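Local coordinates for putative esterase (Bacteroides intestinalis DSM 17393, PDB 5VOL), which is a calcium-binding ferulic acid esterase of carbohydrate esterase family 1, thought to cleave feruloyl esters from arabinoxylan, at residues L17-K20 with V21-S24; Y256-S259 with A260-C264. One frame throughout, in Å; residues are numbered along the deposited sequence.

Contact 1: L17-K20 with V21-S24; sequences LFSK and VLNS
S19 and S24 close a tight beta hairpin as an antiparallel hydrogen-bonded pair. S19 N donates to S24 O at 2.9 Å, and the bond is nearly straight at 168°. S24 N returns a bond to S19 O at 3.1 Å, in the plane of that carbonyl. N23 also faces S19, an arrangement that fits a G1 beta bulge. The left-handed backbone conformation of N23 agrees with that motif.

The hydroxyl of S19 works inside the turn. OG stands anti to the backbone N (chi1 169°), which turns it toward the loop. There it accepts the backbone N-H of L22, with OG and N 3.0 Å apart. CG of L22 packs against the same OG at 3.4 Å. V21, before L22 in the turn, also borders this hydroxyl, its CB 3.7 Å from S19 OG.

F18 and N23 lie side by side and point the same way. The amide oxygen OD1 of N23 meets the ring at its edge, 3.5 Å from F18 CZ, with the two planes 86° apart.

The hairpin joins strand 11-19, an outermost strand of the main sheet within this chain, to strand 24-32. E115 of helix 108-123 is hydrogen-bonded to S19 OG and accepts a hydrogen bond from K20 N. S19 and L22 pack on F111 of that helix, V21 touches T110, and L22 and S24 touch W106 of the short strand 106-107.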
loop_
_atom_site.group_PDB
_atom_site.type_symbol
_atom_site.label_atom_id
_atom_site.label_comp_id
_atom_site.label_asym_id
_atom_site.label_seq_id
_atom_site.Cartn_x
_atom_site.Cartn_y
_atom_site.Cartn_z
ATOM N N LEU C 17 -16.342 20.721 28.386
ATOM C CA LEU C 17 -16.701 20.227 29.703
ATOM C C LEU C 17 -15.977 21.066 30.756
ATOM O O LEU C 17 -14.778 21.318 30.629
ATOM C CB LEU C 17 -16.315 18.758 29.837
ATOM C CG LEU C 17 -16.448 18.166 31.230
ATOM C CD1 LEU C 17 -17.908 18.183 31.677
ATOM C CD2 LEU C 17 -15.878 16.767 31.261
ATOM N N PHE C 18 -16.676 21.517 31.791
ATOM C CA PHE C 18 -15.959 22.230 32.847
ATOM C C PHE C 18 -15.346 21.260 33.847
ATOM O O PHE C 18 -16.038 20.426 34.410
ATOM C CB PHE C 18 -16.855 23.216 33.592
ATOM C CG PHE C 18 -16.127 23.946 34.688
ATOM C CD1 PHE C 18 -15.296 25.010 34.382
ATOM C CD2 PHE C 18 -16.224 23.527 36.010
ATOM C CE1 PHE C 18 -14.596 25.679 35.383
ATOM C CE2 PHE C 18 -15.529 24.189 37.012
ATOM C CZ PHE C 18 -14.711 25.271 36.694
ATOM N N SER C 19 -14.041 21.373 34.065
ATOM C CA SER C 19 -13.350 20.491 35.002
ATOM C C SER C 19 -13.143 21.161 36.363
ATOM O O SER C 19 -12.507 22.216 36.445
ATOM C CB SER C 19 -12.000 20.068 34.434
ATOM O OG SER C 19 -11.204 19.419 35.414
ATOM N N LYS C 20 -13.662 20.529 37.415
ATOM C CA LYS C 20 -13.442 20.963 38.791
ATOM C C LYS C 20 -12.024 20.623 39.223
ATOM O O LYS C 20 -11.389 21.393 39.942
ATOM C CB LYS C 20 -14.445 20.302 39.744
ATOM C CG LYS C 20 -15.872 20.809 39.641
ATOM C CD LYS C 20 -16.805 19.899 40.435
ATOM C CE LYS C 20 -18.273 20.269 40.269
ATOM N NZ LYS C 20 -18.649 21.464 41.078
ATOM N N VAL C 21 -11.533 19.461 38.792
ATOM C CA VAL C 21 -10.148 19.072 39.060
ATOM C C VAL C 21 -9.128 20.113 38.565
ATOM O O VAL C 21 -8.129 20.390 39.239
ATOM C CB VAL C 21 -9.809 17.715 38.406
ATOM C CG1 VAL C 21 -8.321 17.446 38.499
ATOM C CG2 VAL C 21 -10.600 16.604 39.056
ATOM N N LEU C 22 -9.381 20.688 37.390
ATOM C CA LEU C 22 -8.441 21.615 36.758
ATOM C C LEU C 22 -8.846 23.071 36.932
ATOM O O LEU C 22 -8.061 23.969 36.640
ATOM C CB LEU C 22 -8.314 21.327 35.252
ATOM C CG LEU C 22 -7.845 19.930 34.865
ATOM C CD1 LEU C 22 -7.931 19.774 33.327
ATOM C CD2 LEU C 22 -6.427 19.731 35.365
ATOM N N ASN C 23 -10.081 23.286 37.377
ATOM C CA ASN C 23 -10.694 24.611 37.386
ATOM C C ASN C 23 -10.601 25.272 36.012
ATOM O O ASN C 23 -10.137 26.412 35.873
ATOM C CB ASN C 23 -10.056 25.518 38.442
ATOM C CG ASN C 23 -10.854 26.789 38.651
ATOM O OD1 ASN C 23 -12.077 26.779 38.523
ATOM N ND2 ASN C 23 -10.171 27.892 38.937
ATOM N N SER C 24 -11.065 24.558 34.992
ATOM C CA SER C 24 -10.867 25.008 33.625
ATOM C C SER C 24 -11.915 24.395 32.697
ATOM O O SER C 24 -12.249 23.219 32.826
ATOM C CB SER C 24 -9.447 24.646 33.171
ATOM O OG SER C 24 -9.199 25.005 31.818
#

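Contact 2: Y256-S259 with A260-C264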
loop_
_atom_site.group_PDB
_atom_site.type_symbol
_atom_site.label_atom_id
_atom_site.label_comp_id
_atom_site.label_asym_id
_atom_site.label_seq_id
_atom_site.Cartn_x
_atom_site.Cartn_y
_atom_site.Cartn_z
ATOM N N TYR C 256 2.299 11.900 7.948
ATOM C CA TYR C 256 2.555 10.663 8.669
ATOM C C TYR C 256 1.365 10.263 9.565
ATOM O O TYR C 256 1.036 9.090 9.677
ATOM C CB TYR C 256 3.825 10.771 9.529
ATOM C CG TYR C 256 4.432 9.414 9.798
ATOM C CD1 TYR C 256 5.273 8.812 8.856
ATOM C CD2 TYR C 256 4.141 8.710 10.963
ATOM C CE1 TYR C 256 5.822 7.548 9.077
ATOM C CE2 TYR C 256 4.687 7.438 11.188
ATOM C CZ TYR C 256 5.526 6.869 10.239
ATOM O OH TYR C 256 6.084 5.619 10.443
ATOM N N TRP C 257 0.728 11.245 10.189
ATOM C CA TRP C 257 -0.278 10.969 11.217
ATOM C C TRP C 257 -1.631 10.723 10.565
ATOM O O TRP C 257 -2.377 9.852 10.994
ATOM C CB TRP C 257 -0.326 12.123 12.238
ATOM C CG TRP C 257 1.004 12.254 12.922
ATOM C CD1 TRP C 257 1.831 11.228 13.297
ATOM C CD2 TRP C 257 1.706 13.468 13.244
ATOM N NE1 TRP C 257 2.991 11.729 13.835
ATOM C CE2 TRP C 257 2.939 13.098 13.817
ATOM C CE3 TRP C 257 1.410 14.824 13.104
ATOM C CZ2 TRP C 257 3.880 14.044 14.257
ATOM C CZ3 TRP C 257 2.346 15.767 13.549
ATOM C CH2 TRP C 257 3.557 15.369 14.115
ATOM N N HIS C 258 -1.928 11.444 9.490
ATOM C CA HIS C 258 -3.134 11.127 8.723
ATOM C C HIS C 258 -3.074 9.706 8.109
ATOM O O HIS C 258 -4.022 8.922 8.214
ATOM C CB HIS C 258 -3.355 12.168 7.620
ATOM C CG HIS C 258 -4.241 11.692 6.513
ATOM N ND1 HIS C 258 -3.752 11.175 5.328
ATOM C CD2 HIS C 258 -5.590 11.653 6.403
ATOM C CE1 HIS C 258 -4.756 10.822 4.552
ATOM N NE2 HIS C 258 -5.886 11.109 5.178
ATOM N N SER C 259 -1.960 9.374 7.466
ATOM C CA SER C 259 -1.823 8.053 6.869
ATOM C C SER C 259 -1.817 6.962 7.957
ATOM O O SER C 259 -2.274 5.848 7.722
ATOM C CB SER C 259 -0.562 7.982 5.996
ATOM O OG SER C 259 0.608 8.151 6.770
ATOM N N ALA C 260 -1.342 7.299 9.160
ATOM C CA ALA C 260 -1.354 6.355 10.274
ATOM C C ALA C 260 -2.773 5.911 10.632
ATOM O O ALA C 260 -2.993 4.775 11.061
ATOM C CB ALA C 260 -0.654 6.981 11.522
ATOM N N LEU C 261 -3.743 6.800 10.456
ATOM C CA LEU C 261 -5.140 6.453 10.723
ATOM C C LEU C 261 -5.615 5.243 9.951
ATOM O O LEU C 261 -6.438 4.478 10.442
ATOM C CB LEU C 261 -6.060 7.624 10.391
ATOM C CG LEU C 261 -6.177 8.710 11.445
ATOM C CD1 LEU C 261 -7.128 9.775 10.927
ATOM C CD2 LEU C 261 -6.706 8.110 12.756
ATOM N N TYR C 262 -5.113 5.088 8.726
ATOM C CA TYR C 262 -5.519 3.984 7.875
ATOM C C TYR C 262 -5.007 2.645 8.395
ATOM O O TYR C 262 -5.520 1.590 8.021
ATOM C CB TYR C 262 -5.049 4.228 6.427
ATOM C CG TYR C 262 -5.967 5.164 5.663
ATOM C CD1 TYR C 262 -7.074 4.666 4.993
ATOM C CD2 TYR C 262 -5.743 6.545 5.631
ATOM C CE1 TYR C 262 -7.926 5.493 4.298
ATOM C CE2 TYR C 262 -6.601 7.397 4.935
ATOM C CZ TYR C 262 -7.691 6.850 4.268
ATOM O OH TYR C 262 -8.561 7.641 3.565
ATOM N N GLN C 263 -4.013 2.673 9.273
ATOM C CA GLN C 263 -3.597 1.451 9.966
ATOM C C GLN C 263 -4.233 1.355 11.356
ATOM O O GLN C 263 -4.622 0.264 11.818
ATOM C CB GLN C 263 -2.074 1.400 10.070
ATOM C CG GLN C 263 -1.427 1.096 8.729
ATOM C CD GLN C 263 -0.051 1.721 8.559
ATOM O OE1 GLN C 263 0.414 1.895 7.427
ATOM N NE2 GLN C 263 0.617 2.049 9.676
ATOM N N CYS C 264 -4.338 2.505 12.016
ATOM C CA CYS C 264 -4.852 2.570 13.388
ATOM C C CYS C 264 -6.312 2.161 13.501
ATOM O O CYS C 264 -6.663 1.362 14.353
ATOM C CB CYS C 264 -4.680 3.984 13.951
ATOM S SG CYS C 264 -5.320 4.203 15.633
HETATM O O HOH W 1 -1.084 4.106 5.584
#
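S259 O is held by two donors. The backbone N of Y262 reaches it at 3.1 Å, from well above the carbonyl plane. Water 1 donates to it at 3.0 Å and also to Q263 OE1, so the water ties the backbone of one turn to a side chain of the next. Y256 O is shared too: A260 N donates to it at 3.0 Å, and R248 NH2 is a second donor. The CB of A260 sits close beside this carbonyl, 3.3 Å from Y256 O. L261 N makes weak bonds to the carbonyls of both W257 and H258.

On the side of the helix that meets helix 66-76 and the second subunit, H258 and Y262 form an offset edge-to-face pair. Their ring centroids are 5.7 Å apart and the planes stand at 77°. Y262 presents its edge, with CE2 3.8 Å from H258 NE2. H258 CG is anti to the backbone N (chi1 160°), which swings the imidazole forward along the helix to meet the tyrosine.

Elsewhere on the helix, W257 NE1 is hydrogen-bonded to S163 OG, and its ring packs edge-to-face on H252, a member of a probable Ser-His-Asp triad with S139 and D223. H258 NE2 and Y262 OH are both hydrogen-bonded to OE1 of E255 of the second subunit. This shared carboxylate fixes the two ring ends together and would tend to hold a proton on NE2. The aromatic pair is thus part of the subunit interface.

How the contacts relate
Both contacts are local, but they join different things. Contact 1 turns one strand into the next at the edge of the main sheet. Contact 2 links successive turns within helix 254-271. They lie on opposite sides of the chain's centre, with centres about 31 Å apart and no touch. Contact 1 is partly buried, and no other chain of the assembly reaches it. Contact 2 is buried, and the second subunit covers part of it. Each draws on a glutamate from outside its segments: contact 1 uses one of its own chain, contact 2 one from the second subunit. Contact 2 touches the probable catalytic triad, whereas contact 1 lies away from the calcium site and that triad.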